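Local coordinates for alpha-fucosidase GH29 (Fusarium graminearum, PDB 4PSR), which hydrolyses alpha-L-fucosyl linkages, probably including alpha-1,6-linked core fucose of glycoproteins, as a retaining glycosidase, at residues G5-H17 and R249-E261. Numbering follows the deposited sequence.
With NA (sodium ion), chain J.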
ATOM      1  N   GLY A   5      24.951 -14.934  -6.123  1.00 45.32           N
ATOM      2  CA  GLY A   5      23.829 -15.339  -5.298  1.00 26.99           C
ATOM      3  C   GLY A   5      23.005 -16.419  -5.970  1.00 31.55           C
ATOM      4  O   GLY A   5      23.209 -16.724  -7.146  1.00 28.71           O
ATOM      5  N   PRO A   6      22.046 -17.000  -5.242  1.00 28.86           N
ATOM      6  CA  PRO A   6      21.357 -18.140  -5.852  1.00 31.25           C
ATOM      7  C   PRO A   6      20.343 -17.782  -6.933  1.00 27.25           C
ATOM      8  O   PRO A   6      19.883 -18.694  -7.605  1.00 29.96           O
ATOM      9  CB  PRO A   6      20.648 -18.791  -4.664  1.00 27.91           C
ATOM     10  CG  PRO A   6      20.388 -17.659  -3.725  1.00 33.18           C
ATOM     11  CD  PRO A   6      21.567 -16.725  -3.878  1.00 32.79           C
ATOM     12  N   TYR A   7      19.980 -16.508  -7.094  1.00 18.03           N
ATOM     13  CA  TYR A   7      18.972 -16.138  -8.076  1.00 15.52           C
ATOM     14  C   TYR A   7      19.561 -15.906  -9.439  1.00 17.29           C
ATOM     15  O   TYR A   7      20.616 -15.300  -9.571  1.00 17.34           O
ATOM     16  CB  TYR A   7      18.196 -14.887  -7.632  1.00 15.90           C
ATOM     17  CG  TYR A   7      17.314 -15.167  -6.450  1.00 15.16           C
ATOM     18  CD1 TYR A   7      16.077 -15.798  -6.607  1.00 18.96           C
ATOM     19  CD2 TYR A   7      17.733 -14.858  -5.166  1.00 15.77           C
ATOM     20  CE1 TYR A   7      15.274 -16.086  -5.506  1.00 17.23           C
ATOM     21  CE2 TYR A   7      16.944 -15.135  -4.068  1.00 15.47           C
ATOM     22  CZ  TYR A   7      15.711 -15.746  -4.244  1.00 15.77           C
ATOM     23  OH  TYR A   7      14.915 -16.057  -3.151  1.00 18.64           O
ATOM     24  N   GLU A   8      18.856 -16.394 -10.452  1.00 19.08           N
ATOM     25  CA  GLU A   8      19.190 -16.121 -11.837  1.00 16.89           C
ATOM     26  C   GLU A   8      18.125 -15.226 -12.420  1.00 16.02           C
ATOM     27  O   GLU A   8      17.016 -15.151 -11.883  1.00 16.08           O
ATOM     28  CB  GLU A   8      19.242 -17.428 -12.645  1.00 19.72           C
ATOM     29  CG  GLU A   8      20.222 -18.432 -12.104  1.00 25.00           C
ATOM     30  CD  GLU A   8      20.027 -19.807 -12.716  1.00 55.50           C
ATOM     31  OE1 GLU A   8      19.319 -19.894 -13.738  1.00 42.52           O
ATOM     32  OE2 GLU A   8      20.563 -20.794 -12.170  1.00 54.89           O
ATOM     33  N   ALA A   9      18.441 -14.559 -13.518  1.00 14.95           N
ATOM     34  CA  ALA A   9      17.507 -13.671 -14.185  1.00 15.52           C
ATOM     35  C   ALA A   9      16.498 -14.439 -15.056  1.00 14.44           C
ATOM     36  O   ALA A   9      16.469 -14.303 -16.288  1.00 16.68           O
ATOM     37  CB  ALA A   9      18.249 -12.650 -15.004  1.00 16.49           C
ATOM     38  N   THR A  10      15.658 -15.231 -14.384  1.00 18.42           N
ATOM     39  CA  THR A  10      14.534 -15.935 -15.001  1.00 16.39           C
ATOM     40  C   THR A  10      13.306 -15.860 -14.099  1.00 16.51           C
ATOM     41  O   THR A  10      13.414 -15.643 -12.879  1.00 15.79           O
ATOM     42  CB  THR A  10      14.823 -17.438 -15.206  1.00 16.62           C
ATOM     43  OG1 THR A  10      14.895 -18.096 -13.934  1.00 17.84           O
ATOM     44  CG2 THR A  10      16.133 -17.652 -15.946  1.00 19.14           C
ATOM     45  N   TRP A  11      12.125 -16.048 -14.670  1.00 15.53           N
ATOM     46  CA  TRP A  11      10.906 -15.999 -13.854  1.00 15.63           C
ATOM     47  C   TRP A  11      10.893 -17.153 -12.865  1.00 13.78           C
ATOM     48  O   TRP A  11      10.558 -16.989 -11.696  1.00 15.42           O
ATOM     49  CB  TRP A  11       9.650 -16.009 -14.722  1.00 13.68           C
ATOM     50  CG  TRP A  11       9.520 -14.772 -15.542  1.00 16.41           C
ATOM     51  CD1 TRP A  11       9.551 -14.680 -16.911  1.00 16.54           C
ATOM     52  CD2 TRP A  11       9.386 -13.429 -15.061  1.00 16.02           C
ATOM     53  NE1 TRP A  11       9.435 -13.364 -17.305  1.00 17.68           N
ATOM     54  CE2 TRP A  11       9.328 -12.579 -16.185  1.00 16.35           C
ATOM     55  CE3 TRP A  11       9.291 -12.865 -13.788  1.00 14.38           C
ATOM     56  CZ2 TRP A  11       9.204 -11.199 -16.074  1.00 19.19           C
ATOM     57  CZ3 TRP A  11       9.169 -11.498 -13.686  1.00 16.29           C
ATOM     58  CH2 TRP A  11       9.119 -10.681 -14.816  1.00 18.53           C
ATOM     59  N   GLU A  12      11.318 -18.328 -13.304  1.00 17.55           N
ATOM     60  CA  GLU A  12      11.219 -19.492 -12.474  1.00 15.83           C
ATOM     61  C   GLU A  12      12.166 -19.405 -11.262  1.00 16.97           C
ATOM     62  O   GLU A  12      11.811 -19.813 -10.157  1.00 19.73           O
ATOM     63  CB  GLU A  12      11.435 -20.737 -13.352  1.00 19.77           C
ATOM     64  CG  GLU A  12      12.720 -20.700 -14.237  1.00 35.43           C
ATOM     65  CD  GLU A  12      12.586 -20.054 -15.654  1.00 35.44           C
ATOM     66  OE1 GLU A  12      11.643 -19.258 -15.977  1.00 22.46           O
ATOM     67  OE2 GLU A  12      13.492 -20.353 -16.472  1.00 40.74           O
ATOM     68  N   SER A  13      13.346 -18.818 -11.451  1.00 16.89           N
ATOM     69  CA  SER A  13      14.295 -18.638 -10.348  1.00 14.80           C
ATOM     70  C   SER A  13      13.805 -17.570  -9.341  1.00 14.13           C
ATOM     71  O   SER A  13      13.772 -17.807  -8.137  1.00 15.79           O
ATOM     72  CB  SER A  13      15.658 -18.203 -10.892  1.00 16.03           C
ATOM     73  OG  SER A  13      16.589 -18.031  -9.834  1.00 17.80           O
ATOM     74  N   THR A  14      13.410 -16.419  -9.878  1.00 14.53           N
ATOM     75  CA  THR A  14      12.990 -15.300  -9.028  1.00 13.05           C
ATOM     76  C   THR A  14      11.656 -15.581  -8.332  1.00 16.57           C
ATOM     77  O   THR A  14      11.411 -15.023  -7.268  1.00 14.56           O
ATOM     78  CB  THR A  14      12.965 -13.970  -9.795  1.00 14.60           C
ATOM     79  OG1 THR A  14      12.097 -14.049 -10.923  1.00 14.71           O
ATOM     80  CG2 THR A  14      14.368 -13.552 -10.269  1.00 15.19           C
ATOM     81  N   ASP A  15      10.823 -16.476  -8.882  1.00 14.91           N
ATOM     82  CA  ASP A  15       9.547 -16.852  -8.261  1.00 15.21           C
ATOM     83  C   ASP A  15       9.777 -17.380  -6.853  1.00 15.81           C
ATOM     84  O   ASP A  15       8.895 -17.278  -5.979  1.00 16.05           O
ATOM     85  CB  ASP A  15       8.825 -17.972  -9.052  1.00 16.58           C
ATOM     86  CG  ASP A  15       8.077 -17.480 -10.298  1.00 19.86           C
ATOM     87  OD1 ASP A  15       7.820 -16.270 -10.505  1.00 17.63           O
ATOM     88  OD2 ASP A  15       7.709 -18.357 -11.117  1.00 20.75           O
ATOM     89  N   LYS A  16      10.933 -17.983  -6.606  1.00 15.64           N
ATOM     90  CA  LYS A  16      11.180 -18.591  -5.308  1.00 15.96           C
ATOM     91  C   LYS A  16      11.397 -17.579  -4.163  1.00 17.18           C
ATOM     92  O   LYS A  16      11.385 -17.940  -2.990  1.00 17.31           O
ATOM     93  CB  LYS A  16      12.352 -19.570  -5.390  1.00 20.04           C
ATOM     94  CG  LYS A  16      12.071 -20.717  -6.371  1.00 30.41           C
ATOM     95  CD  LYS A  16      13.100 -21.842  -6.273  1.00 54.69           C
ATOM     96  CE  LYS A  16      12.883 -22.713  -5.037  1.00 68.00           C
ATOM     97  NZ  LYS A  16      11.563 -23.412  -5.038  1.00 56.02           N
ATOM     98  N   HIS A  17      11.625 -16.317  -4.511  1.00 15.28           N
ATOM     99  CA  HIS A  17      11.734 -15.277  -3.498  1.00 13.21           C
ATOM    100  C   HIS A  17      10.414 -15.128  -2.758  1.00 12.38           C
ATOM    101  O   HIS A  17       9.355 -15.132  -3.376  1.00 13.70           O
ATOM    102  CB  HIS A  17      12.120 -13.963  -4.153  1.00 12.87           C
ATOM    103  CG  HIS A  17      12.217 -12.820  -3.185  1.00 11.08           C
ATOM    104  ND1 HIS A  17      11.257 -11.827  -3.095  1.00 14.59           N
ATOM    105  CD2 HIS A  17      13.166 -12.529  -2.273  1.00 12.45           C
ATOM    106  CE1 HIS A  17      11.618 -10.981  -2.141  1.00 11.86           C
ATOM    107  NE2 HIS A  17      12.765 -11.385  -1.626  1.00 16.81           N
ATOM    108  N   ARG A 249      14.191  -6.239 -16.472  1.00 12.90           N
ATOM    109  CA  ARG A 249      13.353  -6.508 -15.295  1.00 11.37           C
ATOM    110  C   ARG A 249      13.826  -7.707 -14.515  1.00 13.08           C
ATOM    111  O   ARG A 249      13.958  -7.659 -13.298  1.00 12.53           O
ATOM    112  CB  ARG A 249      11.903  -6.671 -15.733  1.00 11.74           C
ATOM    113  CG  ARG A 249      11.244  -5.378 -16.100  1.00 13.89           C
ATOM    114  CD  ARG A 249       9.820  -5.581 -16.529  1.00 12.61           C
ATOM    115  NE  ARG A 249       9.642  -5.915 -17.944  1.00 14.36           N
ATOM    116  CZ  ARG A 249       8.892  -6.910 -18.406  1.00 13.01           C
ATOM    117  NH1 ARG A 249       8.338  -7.811 -17.624  1.00 15.28           N
ATOM    118  NH2 ARG A 249       8.741  -7.034 -19.721  1.00 13.98           N
ATOM    119  N   LEU A 250      14.139  -8.788 -15.216  1.00 13.28           N
ATOM    120  CA  LEU A 250      14.597 -10.002 -14.583  1.00 13.66           C
ATOM    121  C   LEU A 250      15.972  -9.814 -13.938  1.00 12.05           C
ATOM    122  O   LEU A 250      16.238 -10.382 -12.876  1.00 13.27           O
ATOM    123  CB  LEU A 250      14.649 -11.159 -15.595  1.00 14.26           C
ATOM    124  CG  LEU A 250      13.276 -11.709 -15.954  1.00 15.72           C
ATOM    125  CD1 LEU A 250      13.411 -12.639 -17.157  1.00 15.55           C
ATOM    126  CD2 LEU A 250      12.717 -12.468 -14.763  1.00 16.43           C
ATOM    127  N   GLU A 251      16.835  -9.015 -14.572  1.00 12.63           N
ATOM    128  CA  GLU A 251      18.158  -8.759 -14.006  1.00 14.41           C
ATOM    129  C   GLU A 251      18.034  -7.932 -12.702  1.00 11.54           C
ATOM    130  O   GLU A 251      18.763  -8.169 -11.747  1.00 12.00           O
ATOM    131  CB  GLU A 251      19.035  -8.055 -15.046  1.00 13.56           C
ATOM    132  CG  GLU A 251      19.527  -9.031 -16.133  1.00 16.56           C
ATOM    133  CD  GLU A 251      20.129  -8.369 -17.349  1.00 24.67           C
ATOM    134  OE1 GLU A 251      20.185  -7.135 -17.418  1.00 21.13           O
ATOM    135  OE2 GLU A 251      20.551  -9.115 -18.265  1.00 32.50           O
ATOM    136  N   PHE A 252      17.107  -6.969 -12.693  1.00 12.22           N
ATOM    137  CA  PHE A 252      16.805  -6.237 -11.455  1.00 11.13           C
ATOM    138  C   PHE A 252      16.350  -7.169 -10.326  1.00 11.38           C
ATOM    139  O   PHE A 252      16.891  -7.107  -9.197  1.00 11.57           O
ATOM    140  CB  PHE A 252      15.731  -5.166 -11.667  1.00 12.62           C
ATOM    141  CG  PHE A 252      15.160  -4.674 -10.367  1.00 10.83           C
ATOM    142  CD1 PHE A 252      15.918  -3.893  -9.492  1.00 11.25           C
ATOM    143  CD2 PHE A 252      13.882  -5.058  -9.977  1.00 12.18           C
ATOM    144  CE1 PHE A 252      15.394  -3.484  -8.262  1.00 11.42           C
ATOM    145  CE2 PHE A 252      13.347  -4.653  -8.756  1.00 11.21           C
ATOM    146  CZ  PHE A 252      14.104  -3.871  -7.898  1.00 11.40           C
ATOM    147  N   LEU A 253      15.360  -8.029 -10.596  1.00 11.65           N
ATOM    148  CA  LEU A 253      14.831  -8.917  -9.574  1.00 12.06           C
ATOM    149  C   LEU A 253      15.939  -9.812  -9.018  1.00 12.57           C
ATOM    150  O   LEU A 253      16.102  -9.948  -7.799  1.00 12.59           O
ATOM    151  CB  LEU A 253      13.655  -9.743 -10.149  1.00 13.35           C
ATOM    152  CG  LEU A 253      12.414  -8.940 -10.527  1.00 10.28           C
ATOM    153  CD1 LEU A 253      11.414  -9.803 -11.298  1.00 13.80           C
ATOM    154  CD2 LEU A 253      11.747  -8.358  -9.255  1.00 11.47           C
ATOM    155  N   ALA A 254      16.692 -10.456  -9.911  1.00 12.59           N
ATOM    156  CA  ALA A 254      17.776 -11.317  -9.440  1.00 11.53           C
ATOM    157  C   ALA A 254      18.838 -10.547  -8.641  1.00 11.52           C
ATOM    158  O   ALA A 254      19.285 -11.011  -7.594  1.00 13.15           O
ATOM    159  CB  ALA A 254      18.428 -12.086 -10.609  1.00 12.33           C
ATOM    160  N   TYR A 255      19.210  -9.355  -9.125  1.00 11.15           N
ATOM    161  CA  TYR A 255      20.225  -8.562  -8.432  1.00 10.25           C
ATOM    162  C   TYR A 255      19.792  -8.168  -7.024  1.00 12.09           C
ATOM    163  O   TYR A 255      20.513  -8.381  -6.055  1.00 12.83           O
ATOM    164  CB  TYR A 255      20.608  -7.341  -9.249  1.00 11.49           C
ATOM    165  CG  TYR A 255      21.846  -6.628  -8.769  1.00 13.13           C
ATOM    166  CD1 TYR A 255      23.083  -6.900  -9.332  1.00 15.94           C
ATOM    167  CD2 TYR A 255      21.792  -5.674  -7.763  1.00 12.98           C
ATOM    168  CE1 TYR A 255      24.224  -6.253  -8.918  1.00 18.08           C
ATOM    169  CE2 TYR A 255      22.931  -5.006  -7.350  1.00 16.49           C
ATOM    170  CZ  TYR A 255      24.150  -5.317  -7.940  1.00 17.92           C
ATOM    171  OH  TYR A 255      25.308  -4.671  -7.552  1.00 19.55           O
ATOM    172  N   TYR A 256      18.576  -7.647  -6.915  1.00 12.41           N
ATOM    173  CA  TYR A 256      18.064  -7.223  -5.627  1.00 11.39           C
ATOM    174  C   TYR A 256      17.867  -8.413  -4.687  1.00 12.42           C
ATOM    175  O   TYR A 256      18.261  -8.341  -3.513  1.00 11.09           O
ATOM    176  CB  TYR A 256      16.758  -6.470  -5.834  1.00 11.23           C
ATOM    177  CG  TYR A 256      16.177  -5.841  -4.568  1.00 11.91           C
ATOM    178  CD1 TYR A 256      16.995  -5.284  -3.582  1.00 11.85           C
ATOM    179  CD2 TYR A 256      14.797  -5.771  -4.371  1.00 10.43           C
ATOM    180  CE1 TYR A 256      16.452  -4.654  -2.455  1.00 11.73           C
ATOM    181  CE2 TYR A 256      14.252  -5.157  -3.244  1.00 11.27           C
ATOM    182  CZ  TYR A 256      15.084  -4.605  -2.298  1.00  9.91           C
ATOM    183  OH  TYR A 256      14.505  -3.994  -1.195  1.00 11.62           O
ATOM    184  N   PHE A 257      17.267  -9.507  -5.166  1.00 12.14           N
ATOM    185  CA  PHE A 257      17.030 -10.656  -4.300  1.00 11.76           C
ATOM    186  C   PHE A 257      18.362 -11.298  -3.869  1.00 13.91           C
ATOM    187  O   PHE A 257      18.502 -11.763  -2.737  1.00 13.82           O
ATOM    188  CB  PHE A 257      16.103 -11.683  -4.984  1.00 13.35           C
ATOM    189  CG  PHE A 257      14.728 -11.165  -5.305  1.00 13.83           C
ATOM    190  CD1 PHE A 257      14.212 -10.025  -4.700  1.00 14.17           C
ATOM    191  CD2 PHE A 257      13.932 -11.840  -6.220  1.00 13.57           C
ATOM    192  CE1 PHE A 257      12.942  -9.577  -5.022  1.00 12.94           C
ATOM    193  CE2 PHE A 257      12.668 -11.379  -6.566  1.00 12.79           C
ATOM    194  CZ  PHE A 257      12.154 -10.261  -5.935  1.00 12.41           C
ATOM    195  N   ASN A 258      19.371 -11.270  -4.738  1.00 12.91           N
ATOM    196  CA  ASN A 258      20.699 -11.753  -4.339  1.00 13.34           C
ATOM    197  C   ASN A 258      21.352 -10.841  -3.304  1.00 13.26           C
ATOM    198  O   ASN A 258      21.975 -11.318  -2.365  1.00 15.38           O
ATOM    199  CB  ASN A 258      21.621 -11.902  -5.549  1.00 14.55           C
ATOM    200  CG  ASN A 258      21.316 -13.140  -6.353  1.00 15.70           C
ATOM    201  OD1 ASN A 258      20.876 -14.147  -5.803  1.00 17.27           O
ATOM    202  ND2 ASN A 258      21.568 -13.084  -7.656  1.00 16.97           N
ATOM    203  N   ARG A 259      21.223  -9.532  -3.481  1.00 12.54           N
ATOM    204  CA  ARG A 259      21.775  -8.620  -2.489  1.00 14.02           C
ATOM    205  C   ARG A 259      21.089  -8.824  -1.142  1.00 14.59           C
ATOM    206  O   ARG A 259      21.740  -8.781  -0.109  1.00 13.84           O
ATOM    207  CB  ARG A 259      21.657  -7.163  -2.930  1.00 12.95           C
ATOM    208  CG  ARG A 259      22.604  -6.755  -4.046  1.00 18.85           C
ATOM    209  CD  ARG A 259      24.045  -7.067  -3.730  1.00 21.94           C
ATOM    210  NE  ARG A 259      24.954  -6.240  -4.524  1.00 25.86           N
ATOM    211  CZ  ARG A 259      26.221  -6.543  -4.789  1.00 43.25           C
ATOM    212  NH1 ARG A 259      26.759  -7.668  -4.326  1.00 34.32           N
ATOM    213  NH2 ARG A 259      26.955  -5.715  -5.524  1.00 43.44           N
ATOM    214  N   GLY A 260      19.774  -9.063  -1.132  1.00 13.93           N
ATOM    215  CA  GLY A 260      19.079  -9.307   0.120  1.00 14.59           C
ATOM    216  C   GLY A 260      19.682 -10.466   0.878  1.00 14.80           C
ATOM    217  O   GLY A 260      19.895 -10.394   2.093  1.00 16.48           O
ATOM    218  N   GLU A 261      19.945 -11.549   0.157  1.00 15.26           N
ATOM    219  CA  GLU A 261      20.588 -12.719   0.744  1.00 18.58           C
ATOM    220  C   GLU A 261      21.956 -12.345   1.297  1.00 17.94           C
ATOM    221  O   GLU A 261      22.312 -12.740   2.397  1.00 19.33           O
ATOM    222  CB  GLU A 261      20.731 -13.808  -0.310  1.00 16.57           C
ATOM    223  CG  GLU A 261      19.415 -14.409  -0.773  1.00 25.50           C
ATOM    224  CD  GLU A 261      19.093 -15.733  -0.108  1.00 39.71           C
ATOM    225  OE1 GLU A 261      19.782 -16.105   0.866  1.00 46.13           O
ATOM    226  OE2 GLU A 261      18.147 -16.407  -0.573  1.00 44.64           O
TER
HETATM  227 NA    NA J 619       7.614 -16.647  -4.025  1.00 15.10          NA
HETATM  228  O   HOH W   1      15.726 -15.050  -0.841  1.00 24.11           O
HETATM  229  O   HOH W   2       8.544 -18.241  -2.509  1.00 20.19           O
HETATM  230  O   HOH W   3       6.121 -15.719  -2.260  1.00 13.82           O
HETATM  231  O   HOH W   4       5.983 -18.301  -4.803  1.00 23.28           O
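The N-terminal residues 5-9 run antiparallel along helix 249-261, pairing G5 with N258, Y7 with A254 and A9 with L250 (A9 CA to L250 CA 4.7 Å), before T10 caps the short helix 11-14. Both ends of the N258 side-chain amide bind the Y7 backbone: Y7 N donates to N258 OD1 at 2.8 Å, on an in-plane lone pair, and N258 ND2 returns a 3.1 Å bond to Y7 O. The Y7 ring lies with one face over F257 CB, and the edge of the F257 ring points at the face of Y7, planes at 67°. Beyond it, a water joins Y7 OH to E261 OE2. With CG anti to the backbone N (chi1 178°), H17 lays its imidazole on F257 in a face-to-face stack, centroids 3.6 Å apart and planes at 7°; its ND1 is also hydrogen-bonded to S282 O. T14 is a knob among L250, L253, A254 and F257, while its OG1 and N bond T10 O from opposite faces. L250 CD2 sits over the centre of the W11 six-membered ring, 3.5 Å from the centroid, in a CH-pi contact; R249 NH1 meets that ring at its edge but bonds G277 O, R249 NE bonds V244 O, and W11 NE1 bonds E246. D15 O and H17 O, each 2.4 Å from the sodium ion, bind it with T281 O and three waters. F257 and L253 also touch T269 of strand 268-272, so the N-terminal segment packs across a helix on the outside of the GH29 TIM barrel.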